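Local structure of pyoverdine synthetase F (Pseudomonas aeruginosa PAO1, 6CUL) at residues 11-16 with 60-65; 64-69 with 109-114; 125-130 with 148-153. The protein belongs to the pyoverdine synthetase system and folds as a single-chain alpha/beta protein around a mixed, largely parallel beta sheet. All coordinates share one frame; numbering follows the deposited sequence.

In the fold
From the N terminus, strand 6-9 runs into helix 12-17, and contact 1 (11-16 with 60-65) closes the loop back to the end of the neighbouring parallel strand 55-60. Contact 2 (64-69 with 109-114) starts on Ala-64 and Glu-65, where contact 1 ends, and joins helix 67-72 to the loop after edge strand 103-105. Contact 3 (125-130 with 148-153) follows in series, pinning helix 118-136 to the loop after strand 142-145. None is enclosed by another. They nevertheless touch: Asp-63 pairs with Arg-112, Ser-11 OG bonds to Leu-149 N, and Tyr-110 packs on Phe-127 and Val-150.

Contact 1. Residues 11-16 with 60-65; sequences SLRNAA and YDDDAE
At the C-terminal ends of the adjacent parallel strands 6-9 and 55-60 of the alpha/beta sheet, Ser-11, Leu-12 and Arg-13 at the start of helix 12-17 meet Tyr-60, Asp-61 and Asp-62. The Asp-62 carboxylate faces the first helical turn. Its OD1 takes the Leu-12 N-H at 2.7 Å through the syn lone pair, while OD2 accepts from Arg-13 N at 2.9 Å. That same OD2 is gripped on its other face by Arg-13 NH1, which comes from above the carboxylate plane. Arg-13 CG stands between the backbone N and the carbonyl carbon (chi1 55°), and from there the chain runs extended to NE, sliding past Asp-62 in the opposite direction. NH1 also forms a salt bridge with Asp-61 OD1 at 2.7 Å, making one buried network of two acids and one arginine; Arg-13 NE donates a hydrogen bond to a bound citrate. Asp-61 OD2 has a further partner in Ser-108 OG. The clustered negative charge would be offset by the guanidinium and probably by the helix N terminus. Beside this polar group, Leu-12 CD1 lies over one face of the Tyr-60 ring, 3.3 Å from CD2. Ser-11 OG donates to Asp-61 OD1 at 2.6 Å, on the face opposite Arg-13 NH1.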
loop_
_atom_site.group_PDB
_atom_site.type_symbol
_atom_site.label_atom_id
_atom_site.label_comp_id
_atom_site.label_asym_id
_atom_site.label_seq_id
_atom_site.Cartn_x
_atom_site.Cartn_y
_atom_site.Cartn_z
ATOM N N SER A 11 5.901 -3.356 -1.070
ATOM C CA SER A 11 6.739 -3.869 -2.070
ATOM C C SER A 11 7.213 -2.670 -2.833
ATOM O O SER A 11 6.421 -2.090 -3.465
ATOM C CB SER A 11 5.919 -4.703 -3.035
ATOM O OG SER A 11 5.539 -5.924 -2.537
ATOM N N LEU A 12 8.496 -2.383 -2.881
ATOM C CA LEU A 12 8.993 -1.251 -3.612
ATOM C C LEU A 12 8.568 -1.230 -5.082
ATOM O O LEU A 12 8.333 -0.205 -5.601
ATOM C CB LEU A 12 10.500 -1.228 -3.569
ATOM C CG LEU A 12 11.174 -0.933 -2.256
ATOM C CD1 LEU A 12 12.648 -0.938 -2.393
ATOM C CD2 LEU A 12 10.741 0.375 -1.660
ATOM N N ARG A 13 8.454 -2.377 -5.706
ATOM C CA ARG A 13 8.051 -2.468 -7.064
ATOM C C ARG A 13 6.657 -1.884 -7.299
ATOM O O ARG A 13 6.432 -1.364 -8.313
ATOM C CB ARG A 13 8.201 -3.894 -7.567
ATOM C CG ARG A 13 7.517 -5.004 -6.809
ATOM C CD ARG A 13 8.205 -6.327 -7.036
ATOM N NE ARG A 13 7.615 -7.438 -6.375
ATOM C CZ ARG A 13 7.636 -7.646 -5.093
ATOM N NH1 ARG A 13 8.232 -6.838 -4.294
ATOM N NH2 ARG A 13 7.052 -8.668 -4.624
ATOM N N ASN A 14 5.759 -2.061 -6.351
ATOM C CA ASN A 14 4.456 -1.508 -6.377
ATOM C C ASN A 14 4.465 0.017 -6.280
ATOM O O ASN A 14 3.676 0.636 -6.841
ATOM C CB ASN A 14 3.617 -2.129 -5.316
ATOM C CG ASN A 14 2.205 -1.659 -5.369
ATOM O OD1 ASN A 14 1.774 -0.998 -4.516
ATOM N ND2 ASN A 14 1.530 -1.955 -6.410
ATOM N N ALA A 15 5.326 0.570 -5.488
ATOM C CA ALA A 15 5.491 1.979 -5.419
ATOM C C ALA A 15 6.021 2.593 -6.702
ATOM O O ALA A 15 5.739 3.687 -6.966
ATOM C CB ALA A 15 6.312 2.359 -4.239
ATOM N N ALA A 16 6.884 1.924 -7.416
ATOM C CA ALA A 16 7.373 2.409 -8.690
ATOM C C ALA A 16 6.284 2.466 -9.734
ATOM O O ALA A 16 6.223 3.412 -10.444
ATOM C CB ALA A 16 8.516 1.600 -9.195
ATOM N N TYR A 60 10.362 -3.974 3.195
ATOM C CA TYR A 60 10.029 -4.067 1.811
ATOM C C TYR A 60 10.417 -5.478 1.386
ATOM O O TYR A 60 11.373 -5.982 1.833
ATOM C CB TYR A 60 10.683 -2.934 1.030
ATOM C CG TYR A 60 12.051 -3.163 0.680
ATOM C CD1 TYR A 60 13.081 -2.946 1.543
ATOM C CD2 TYR A 60 12.331 -3.652 -0.525
ATOM C CE1 TYR A 60 14.353 -3.228 1.146
ATOM C CE2 TYR A 60 13.587 -3.925 -0.934
ATOM C CZ TYR A 60 14.578 -3.705 -0.108
ATOM O OH TYR A 60 15.760 -4.009 -0.608
ATOM N N ASP A 61 9.656 -6.117 0.558
ATOM C CA ASP A 61 9.984 -7.439 0.182
ATOM C C ASP A 61 10.730 -7.721 -1.105
ATOM O O ASP A 61 10.984 -8.834 -1.362
ATOM C CB ASP A 61 8.711 -8.227 0.107
ATOM C CG ASP A 61 8.038 -8.092 -1.178
ATOM O OD1 ASP A 61 7.754 -7.022 -1.599
ATOM O OD2 ASP A 61 7.762 -9.066 -1.754
ATOM N N ASP A 62 11.111 -6.729 -1.852
ATOM C CA ASP A 62 11.706 -6.986 -3.126
ATOM C C ASP A 62 13.049 -7.662 -3.076
ATOM O O ASP A 62 13.739 -7.527 -2.127
ATOM C CB ASP A 62 11.850 -5.692 -3.870
ATOM C CG ASP A 62 10.673 -4.827 -3.757
ATOM O OD1 ASP A 62 10.360 -4.342 -2.704
ATOM O OD2 ASP A 62 10.062 -4.619 -4.747
ATOM N N ASP A 63 13.405 -8.425 -4.074
ATOM C CA ASP A 63 14.743 -8.957 -4.036
ATOM C C ASP A 63 15.565 -8.640 -5.271
ATOM O O ASP A 63 15.147 -8.883 -6.334
ATOM C CB ASP A 63 14.785 -10.456 -3.706
ATOM C CG ASP A 63 16.187 -10.988 -3.691
ATOM O OD1 ASP A 63 16.979 -10.807 -2.762
ATOM O OD2 ASP A 63 16.530 -11.449 -4.726
ATOM N N ALA A 64 16.729 -8.134 -5.059
ATOM C CA ALA A 64 17.602 -7.776 -6.120
ATOM C C ALA A 64 17.994 -8.943 -7.031
ATOM O O ALA A 64 18.261 -8.737 -8.156
ATOM C CB ALA A 64 18.799 -7.058 -5.584
ATOM N N GLU A 65 17.906 -10.159 -6.562
ATOM C CA GLU A 65 18.193 -11.259 -7.407
ATOM C C GLU A 65 17.038 -11.690 -8.275
ATOM O O GLU A 65 17.088 -12.781 -8.719
ATOM C CB GLU A 65 18.625 -12.430 -6.609
ATOM C CG GLU A 65 19.942 -12.293 -5.957
ATOM C CD GLU A 65 21.119 -12.491 -6.866
ATOM O OE1 GLU A 65 20.937 -12.919 -8.000
ATOM O OE2 GLU A 65 22.222 -12.216 -6.421
#

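Contact 2. Residues 64-69 with 109-114; sequences AELPRD and TYRRYP. With FGD (N-(4-{[(2-amino-4-oxo-1,4-dihydroquinazolin-6-yl)methyl]amino}benzene-1-carbonyl)-D-glutamic acid), chain I; CIT (citric acid), chain J.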
loop_
_atom_site.group_PDB
_atom_site.type_symbol
_atom_site.label_atom_id
_atom_site.label_comp_id
_atom_site.label_asym_id
_atom_site.label_seq_id
_atom_site.Cartn_x
_atom_site.Cartn_y
_atom_site.Cartn_z
ATOM N N ALA A 64 16.729 -8.134 -5.059
ATOM C CA ALA A 64 17.602 -7.776 -6.120
ATOM C C ALA A 64 17.994 -8.943 -7.031
ATOM O O ALA A 64 18.261 -8.737 -8.156
ATOM C CB ALA A 64 18.799 -7.058 -5.584
ATOM N N GLU A 65 17.906 -10.159 -6.562
ATOM C CA GLU A 65 18.193 -11.259 -7.407
ATOM C C GLU A 65 17.038 -11.690 -8.275
ATOM O O GLU A 65 17.088 -12.781 -8.719
ATOM C CB GLU A 65 18.625 -12.430 -6.609
ATOM C CG GLU A 65 19.942 -12.293 -5.957
ATOM C CD GLU A 65 21.119 -12.491 -6.866
ATOM O OE1 GLU A 65 20.937 -12.919 -8.000
ATOM O OE2 GLU A 65 22.222 -12.216 -6.421
ATOM N N LEU A 66 16.008 -10.927 -8.421
ATOM C CA LEU A 66 14.956 -11.347 -9.278
ATOM C C LEU A 66 15.021 -10.357 -10.393
ATOM O O LEU A 66 14.863 -9.219 -10.152
ATOM C CB LEU A 66 13.631 -11.330 -8.593
ATOM C CG LEU A 66 13.113 -12.662 -8.132
ATOM C CD1 LEU A 66 11.691 -12.466 -7.717
ATOM C CD2 LEU A 66 13.170 -13.707 -9.167
ATOM N N PRO A 67 15.297 -10.805 -11.599
ATOM C CA PRO A 67 15.441 -9.841 -12.664
ATOM C C PRO A 67 14.142 -9.037 -12.920
ATOM O O PRO A 67 14.287 -7.911 -13.295
ATOM C CB PRO A 67 15.957 -10.677 -13.807
ATOM C CG PRO A 67 16.500 -11.880 -13.184
ATOM C CD PRO A 67 15.622 -12.150 -12.045
ATOM N N ARG A 68 12.968 -9.647 -12.784
ATOM C CA ARG A 68 11.695 -8.964 -12.886
ATOM C C ARG A 68 11.524 -7.940 -11.737
ATOM O O ARG A 68 10.998 -6.930 -11.928
ATOM C CB ARG A 68 10.518 -9.918 -12.990
ATOM C CG ARG A 68 10.130 -10.625 -11.719
ATOM C CD ARG A 68 9.088 -11.646 -11.924
ATOM N NE ARG A 68 8.786 -12.287 -10.715
ATOM C CZ ARG A 68 9.278 -13.425 -10.326
ATOM N NH1 ARG A 68 10.110 -14.096 -11.043
ATOM N NH2 ARG A 68 8.883 -13.889 -9.213
ATOM N N ASP A 69 11.958 -8.282 -10.559
ATOM C CA ASP A 69 11.997 -7.328 -9.488
ATOM C C ASP A 69 12.990 -6.193 -9.865
ATOM O O ASP A 69 12.805 -5.126 -9.468
ATOM C CB ASP A 69 12.341 -7.961 -8.116
ATOM C CG ASP A 69 11.134 -8.439 -7.373
ATOM O OD1 ASP A 69 10.175 -8.532 -8.009
ATOM O OD2 ASP A 69 11.161 -8.740 -6.206
ATOM N N THR A 109 12.030 -14.175 -1.635
ATOM C CA THR A 109 12.920 -14.925 -2.504
ATOM C C THR A 109 12.310 -16.203 -3.069
ATOM O O THR A 109 12.509 -16.513 -4.178
ATOM C CB THR A 109 14.123 -15.289 -1.741
ATOM O OG1 THR A 109 13.732 -15.830 -0.488
ATOM C CG2 THR A 109 14.872 -14.106 -1.557
ATOM N N TYR A 110 11.387 -16.774 -2.337
ATOM C CA TYR A 110 10.658 -17.920 -2.702
ATOM C C TYR A 110 10.021 -17.720 -4.029
ATOM O O TYR A 110 9.756 -18.671 -4.650
ATOM C CB TYR A 110 9.578 -18.216 -1.652
ATOM C CG TYR A 110 8.339 -17.337 -1.669
ATOM C CD1 TYR A 110 7.333 -17.582 -2.555
ATOM C CD2 TYR A 110 8.172 -16.309 -0.779
ATOM C CE1 TYR A 110 6.222 -16.837 -2.584
ATOM C CE2 TYR A 110 7.050 -15.536 -0.787
ATOM C CZ TYR A 110 6.070 -15.810 -1.705
ATOM O OH TYR A 110 4.953 -15.069 -1.805
ATOM N N ARG A 111 9.795 -16.510 -4.447
ATOM C CA ARG A 111 9.267 -16.234 -5.748
ATOM C C ARG A 111 10.197 -16.670 -6.913
ATOM O O ARG A 111 9.722 -16.826 -7.961
ATOM C CB ARG A 111 8.831 -14.789 -5.858
ATOM C CG ARG A 111 7.566 -14.417 -5.142
ATOM C CD ARG A 111 7.246 -12.979 -5.298
ATOM N NE ARG A 111 8.306 -12.112 -4.867
ATOM C CZ ARG A 111 8.894 -11.184 -5.572
ATOM N NH1 ARG A 111 8.554 -10.947 -6.762
ATOM N NH2 ARG A 111 9.814 -10.480 -5.029
ATOM N N ARG A 112 11.470 -16.899 -6.664
ATOM C CA ARG A 112 12.408 -17.374 -7.655
ATOM C C ARG A 112 11.965 -18.721 -8.162
ATOM O O ARG A 112 12.057 -18.970 -9.278
ATOM C CB ARG A 112 13.800 -17.491 -7.054
ATOM C CG ARG A 112 14.439 -16.213 -6.570
ATOM C CD ARG A 112 15.675 -16.415 -5.732
ATOM N NE ARG A 112 16.033 -15.295 -4.903
ATOM C CZ ARG A 112 17.233 -15.061 -4.419
ATOM N NH1 ARG A 112 18.214 -15.825 -4.687
ATOM N NH2 ARG A 112 17.434 -14.045 -3.682
ATOM N N TYR A 113 11.507 -19.578 -7.300
ATOM C CA TYR A 113 10.972 -20.843 -7.689
ATOM C C TYR A 113 9.597 -20.655 -8.310
ATOM O O TYR A 113 8.942 -19.747 -7.995
ATOM C CB TYR A 113 10.785 -21.712 -6.462
ATOM C CG TYR A 113 12.035 -22.201 -5.833
ATOM C CD1 TYR A 113 12.707 -23.251 -6.357
ATOM C CD2 TYR A 113 12.532 -21.628 -4.686
ATOM C CE1 TYR A 113 13.862 -23.711 -5.780
ATOM C CE2 TYR A 113 13.683 -22.089 -4.102
ATOM C CZ TYR A 113 14.354 -23.138 -4.657
ATOM O OH TYR A 113 15.488 -23.617 -4.106
ATOM N N PRO A 114 9.136 -21.557 -9.175
ATOM C CA PRO A 114 7.805 -21.502 -9.773
ATOM C C PRO A 114 6.682 -21.574 -8.793
ATOM O O PRO A 114 6.867 -22.037 -7.716
ATOM C CB PRO A 114 7.764 -22.685 -10.659
ATOM C CG PRO A 114 9.145 -22.964 -10.958
ATOM C CD PRO A 114 10.046 -22.095 -10.157
HETATM C C13 FGD I . 7.766 -6.297 -15.656
HETATM C C15 FGD I . 10.091 -6.512 -16.220
HETATM C C17 FGD I . 9.117 -4.332 -15.942
HETATM C C20 FGD I . 8.460 -0.568 -15.979
HETATM C C21 FGD I . 7.696 0.326 -16.728
HETATM C C22 FGD I . 8.060 1.694 -16.786
HETATM C C24 FGD I . 9.947 1.233 -15.337
HETATM C C02 FGD I . 9.301 -11.386 -17.827
HETATM C C04 FGD I . 9.686 -10.903 -16.427
HETATM C C05 FGD I . 10.993 -11.534 -15.946
HETATM C C06 FGD I . 12.123 -11.376 -16.966
HETATM C C07 FGD I . 12.808 -10.016 -16.865
HETATM C C11 FGD I . 8.729 -8.621 -15.933
HETATM C C12 FGD I . 8.867 -7.095 -15.936
HETATM C C14 FGD I . 7.892 -4.914 -15.658
HETATM C C16 FGD I . 10.218 -5.130 -16.223
HETATM C C19 FGD I . 8.066 -2.047 -15.916
HETATM C C23 FGD I . 9.171 2.141 -16.100
HETATM C C25 FGD I . 9.588 -0.113 -15.281
HETATM C C27 FGD I . 8.758 4.527 -16.952
HETATM C C30 FGD I . 7.223 2.676 -17.610
HETATM N N10 FGD I . 9.817 -9.451 -16.430
HETATM N N18 FGD I . 9.250 -2.884 -15.946
HETATM N N26 FGD I . 9.555 3.582 -16.160
HETATM N N28 FGD I . 9.009 5.952 -16.868
HETATM N N29 FGD I . 7.593 4.056 -17.667
HETATM O O01 FGD I . 8.284 -12.113 -17.985
HETATM O O03 FGD I . 10.000 -11.056 -18.823
HETATM O O08 FGD I . 13.278 -9.627 -15.764
HETATM O O09 FGD I . 12.902 -9.282 -17.884
HETATM O O31 FGD I . 6.269 2.293 -18.199
HETATM O O32 FGD I . 7.738 -9.126 -15.527
HETATM C C1 CIT J . 1.818 -11.822 -8.967
HETATM O O1 CIT J . 0.975 -12.293 -8.172
HETATM O O2 CIT J . 1.549 -10.790 -9.617
HETATM C C2 CIT J . 3.149 -12.518 -9.144
HETATM C C3 CIT J . 4.355 -11.639 -8.780
HETATM O O7 CIT J . 4.496 -10.736 -9.901
HETATM C C4 CIT J . 4.201 -10.799 -7.515
HETATM C C5 CIT J . 5.375 -9.841 -7.317
HETATM O O3 CIT J . 5.901 -9.744 -6.192
HETATM O O4 CIT J . 5.845 -9.126 -8.235
HETATM C C6 CIT J . 5.556 -12.569 -8.584
HETATM O O5 CIT J . 5.367 -13.772 -8.303
HETATM O O6 CIT J . 6.740 -12.177 -8.721
#
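Two arginines, Arg-68 and Arg-111, converge on a single citrate oxygen, with Arg-68 NH2 only 3.8 Å from Arg-111 NH1 despite their like charge. Citrate O6 accepts from Arg-68 NE and NH2 along one guanidinium edge, and from Arg-111 NH1 at 2.9 Å. The anion, probably from the crystallisation liquor, would offset the repulsion, as would Asp-69. This acid meets Arg-111 tip to tip: Arg-111 NH1 bonds OD1 at 3.2 Å, approaching on the syn side 29° out of the carboxylate plane, and NH2 pairs with OD2 in a salt bridge whose very short modelled length is doubtful. The Arg-111 chain bends about its CG-CD bond (chi3 -56°), which sets the position of NE, and NE is held by Ser-108 OG.

The contact joins the N-terminal turn of helix 67-72 to the 3-10 turn 109-111 in the loop after strand 103-105, and both segments contribute residues to pockets for FGD. Pro-67 and Arg-68 lie against the FGD glutamate portion: Arg-68 N is 3.0 Å from FGD O08, and Arg-68 CB packs 3.4 Å from FGD C05. Leu-66, just before the helix, inserts CD1 against both guanidinium groups, over a face of each and offset toward the rim. Citrate O3 lies over the opposite face of Arg-111. Arg-68 NH2 adds a weak, nearly straight bond to the Arg-111 carbonyl O.

Further out, Glu-65 CB sits over one face of the Arg-112 guanidinium, 3.5 Å from NH2, while the Glu-65 carboxylate leads away; the strongest polar partner of Arg-112 is Asp-63, through NH2. Arg-112 NE is buried here without a partner in the model, and the aliphatic CG of Arg-112 packs 3.8 Å from Leu-66 CD2.

Contact 3. Residues 125-130 with 148-153; sequences SDFERR and LLVILD
Phe-127 and Val-150 reach toward each other tip to tip, with Val-150 CG1 3.2 Å from Phe-127 CE2 and oblique to the ring. With Val-150 CG1 anti to its backbone N (chi1 172°), this methyl is the branch that makes the closest approach to the ring. The next helix residue, Glu-128, extends to Leu-152 and Asp-153, two and three residues beyond Val-150. Its OE1 lies 3.9 Å from Leu-152 CB, and its OE2 comes within 2.7 Å of Asp-153 OD1. The two side chains cross at about a right angle, yet their carboxylates are nearly coplanar, 20° apart.

Around this pair, backbone N-H groups fix the Glu-128 carboxylate: Leu-155 N bonds OE1 and Glu-154 N bonds OE2, so the side chain fastens the loop after strand 142-145 to helix 118-136. Lys-124, one turn back on the helix, bonds the Ile-151 carbonyl through NZ and makes long, weak ion pairs with both acids. On the apolar side, Val-150 also packs against Tyr-110 and Asp-61, and Phe-127 against Val-106, which ties the contact to the neighbouring loops.

Because Glu-128 OE2 and Asp-153 OD1 are both acceptors, their closeness is not a hydrogen bond as modelled; it is consistent with a proton shared between the acids, or with repulsion eased by Lys-124 and the loop N-H groups.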
loop_
_atom_site.group_PDB
_atom_site.type_symbol
_atom_site.label_atom_id
_atom_site.label_comp_id
_atom_site.label_asym_id
_atom_site.label_seq_id
_atom_site.Cartn_x
_atom_site.Cartn_y
_atom_site.Cartn_z
ATOM N N SER A 125 6.164 -19.755 3.286
ATOM C CA SER A 125 5.962 -19.874 4.687
ATOM C C SER A 125 7.133 -19.320 5.439
ATOM O O SER A 125 6.919 -18.622 6.367
ATOM C CB SER A 125 5.725 -21.326 5.108
ATOM O OG SER A 125 5.809 -21.510 6.500
ATOM N N ASP A 126 8.351 -19.610 5.066
ATOM C CA ASP A 126 9.477 -19.064 5.796
ATOM C C ASP A 126 9.571 -17.527 5.752
ATOM O O ASP A 126 10.060 -16.943 6.656
ATOM C CB ASP A 126 10.766 -19.752 5.356
ATOM C CG ASP A 126 11.912 -19.475 6.240
ATOM O OD1 ASP A 126 12.037 -20.085 7.252
ATOM O OD2 ASP A 126 12.732 -18.682 5.905
ATOM N N PHE A 127 9.193 -16.922 4.641
ATOM C CA PHE A 127 9.126 -15.488 4.490
ATOM C C PHE A 127 8.088 -14.910 5.428
ATOM O O PHE A 127 8.346 -13.959 6.105
ATOM C CB PHE A 127 8.771 -15.141 3.089
ATOM C CG PHE A 127 8.126 -13.818 2.945
ATOM C CD1 PHE A 127 8.849 -12.675 3.037
ATOM C CD2 PHE A 127 6.792 -13.721 2.675
ATOM C CE1 PHE A 127 8.274 -11.470 2.864
ATOM C CE2 PHE A 127 6.208 -12.506 2.493
ATOM C CZ PHE A 127 6.959 -11.380 2.592
ATOM N N GLU A 128 6.920 -15.505 5.467
ATOM C CA GLU A 128 5.965 -15.115 6.451
ATOM C C GLU A 128 6.586 -15.393 7.815
ATOM O O GLU A 128 6.432 -14.600 8.694
ATOM C CB GLU A 128 4.670 -15.878 6.341
ATOM C CG GLU A 128 4.053 -15.874 4.984
ATOM C CD GLU A 128 2.561 -15.996 5.010
ATOM O OE1 GLU A 128 1.944 -15.217 5.702
ATOM O OE2 GLU A 128 1.995 -16.829 4.332
ATOM N N ARG A 129 7.280 -16.504 7.982
ATOM C CA ARG A 129 7.900 -16.778 9.241
ATOM C C ARG A 129 8.942 -15.721 9.576
ATOM O O ARG A 129 9.001 -15.309 10.677
ATOM C CB ARG A 129 8.475 -18.143 9.253
ATOM C CG ARG A 129 9.002 -18.509 10.600
ATOM C CD ARG A 129 10.423 -18.048 10.854
ATOM N NE ARG A 129 11.360 -18.541 9.889
ATOM C CZ ARG A 129 12.588 -18.094 9.768
ATOM N NH1 ARG A 129 13.006 -17.124 10.520
ATOM N NH2 ARG A 129 13.377 -18.580 8.849
ATOM N N ARG A 130 9.731 -15.302 8.598
ATOM C CA ARG A 130 10.650 -14.181 8.744
ATOM C C ARG A 130 9.912 -12.844 8.941
ATOM O O ARG A 130 10.452 -11.966 9.519
ATOM C CB ARG A 130 11.555 -14.036 7.542
ATOM C CG ARG A 130 12.883 -14.721 7.636
ATOM C CD ARG A 130 13.771 -14.497 6.421
ATOM N NE ARG A 130 13.139 -14.772 5.127
ATOM C CZ ARG A 130 13.340 -14.072 4.013
ATOM N NH1 ARG A 130 14.117 -13.044 4.005
ATOM N NH2 ARG A 130 12.718 -14.415 2.923
ATOM N N LEU A 148 1.947 -4.295 -0.442
ATOM C CA LEU A 148 2.851 -5.418 -0.309
ATOM C C LEU A 148 2.208 -6.510 -1.160
ATOM O O LEU A 148 1.135 -6.934 -0.877
ATOM C CB LEU A 148 2.990 -5.854 1.123
ATOM C CG LEU A 148 3.476 -7.292 1.258
ATOM C CD1 LEU A 148 4.850 -7.502 0.695
ATOM C CD2 LEU A 148 3.430 -7.769 2.670
ATOM N N LEU A 149 2.910 -6.968 -2.182
ATOM C CA LEU A 149 2.420 -7.892 -3.176
ATOM C C LEU A 149 2.205 -9.363 -2.773
ATOM O O LEU A 149 1.538 -10.077 -3.442
ATOM C CB LEU A 149 3.266 -7.762 -4.448
ATOM C CG LEU A 149 3.596 -6.411 -5.055
ATOM C CD1 LEU A 149 4.305 -6.491 -6.355
ATOM C CD2 LEU A 149 2.362 -5.624 -5.243
ATOM N N VAL A 150 2.818 -9.791 -1.695
ATOM C CA VAL A 150 2.671 -11.099 -1.180
ATOM C C VAL A 150 1.356 -11.118 -0.441
ATOM O O VAL A 150 1.002 -10.169 0.165
ATOM C CB VAL A 150 3.852 -11.429 -0.273
ATOM C CG1 VAL A 150 3.694 -12.724 0.459
ATOM C CG2 VAL A 150 5.118 -11.466 -1.056
ATOM N N ILE A 151 0.658 -12.241 -0.464
ATOM C CA ILE A 151 -0.609 -12.381 0.190
ATOM C C ILE A 151 -0.367 -13.070 1.452
ATOM O O ILE A 151 0.035 -14.168 1.420
ATOM C CB ILE A 151 -1.497 -13.338 -0.550
ATOM C CG1 ILE A 151 -1.594 -12.971 -2.010
ATOM C CG2 ILE A 151 -2.819 -13.399 0.146
ATOM C CD1 ILE A 151 -1.666 -11.497 -2.309
ATOM N N LEU A 152 -0.694 -12.460 2.553
ATOM C CA LEU A 152 -0.406 -13.106 3.787
ATOM C C LEU A 152 -1.498 -14.042 4.236
ATOM O O LEU A 152 -2.522 -13.625 4.518
ATOM C CB LEU A 152 -0.145 -12.045 4.837
ATOM C CG LEU A 152 1.169 -11.290 4.683
ATOM C CD1 LEU A 152 0.983 -10.056 3.859
ATOM C CD2 LEU A 152 1.759 -10.961 6.008
ATOM N N ASP A 153 -1.304 -15.333 4.173
ATOM C CA ASP A 153 -2.283 -16.270 4.682
ATOM C C ASP A 153 -1.879 -16.881 6.012
ATOM O O ASP A 153 -2.759 -17.266 6.731
ATOM C CB ASP A 153 -2.627 -17.403 3.693
ATOM C CG ASP A 153 -1.502 -18.350 3.474
ATOM O OD1 ASP A 153 -0.451 -17.989 3.928
ATOM O OD2 ASP A 153 -1.605 -19.395 2.860
#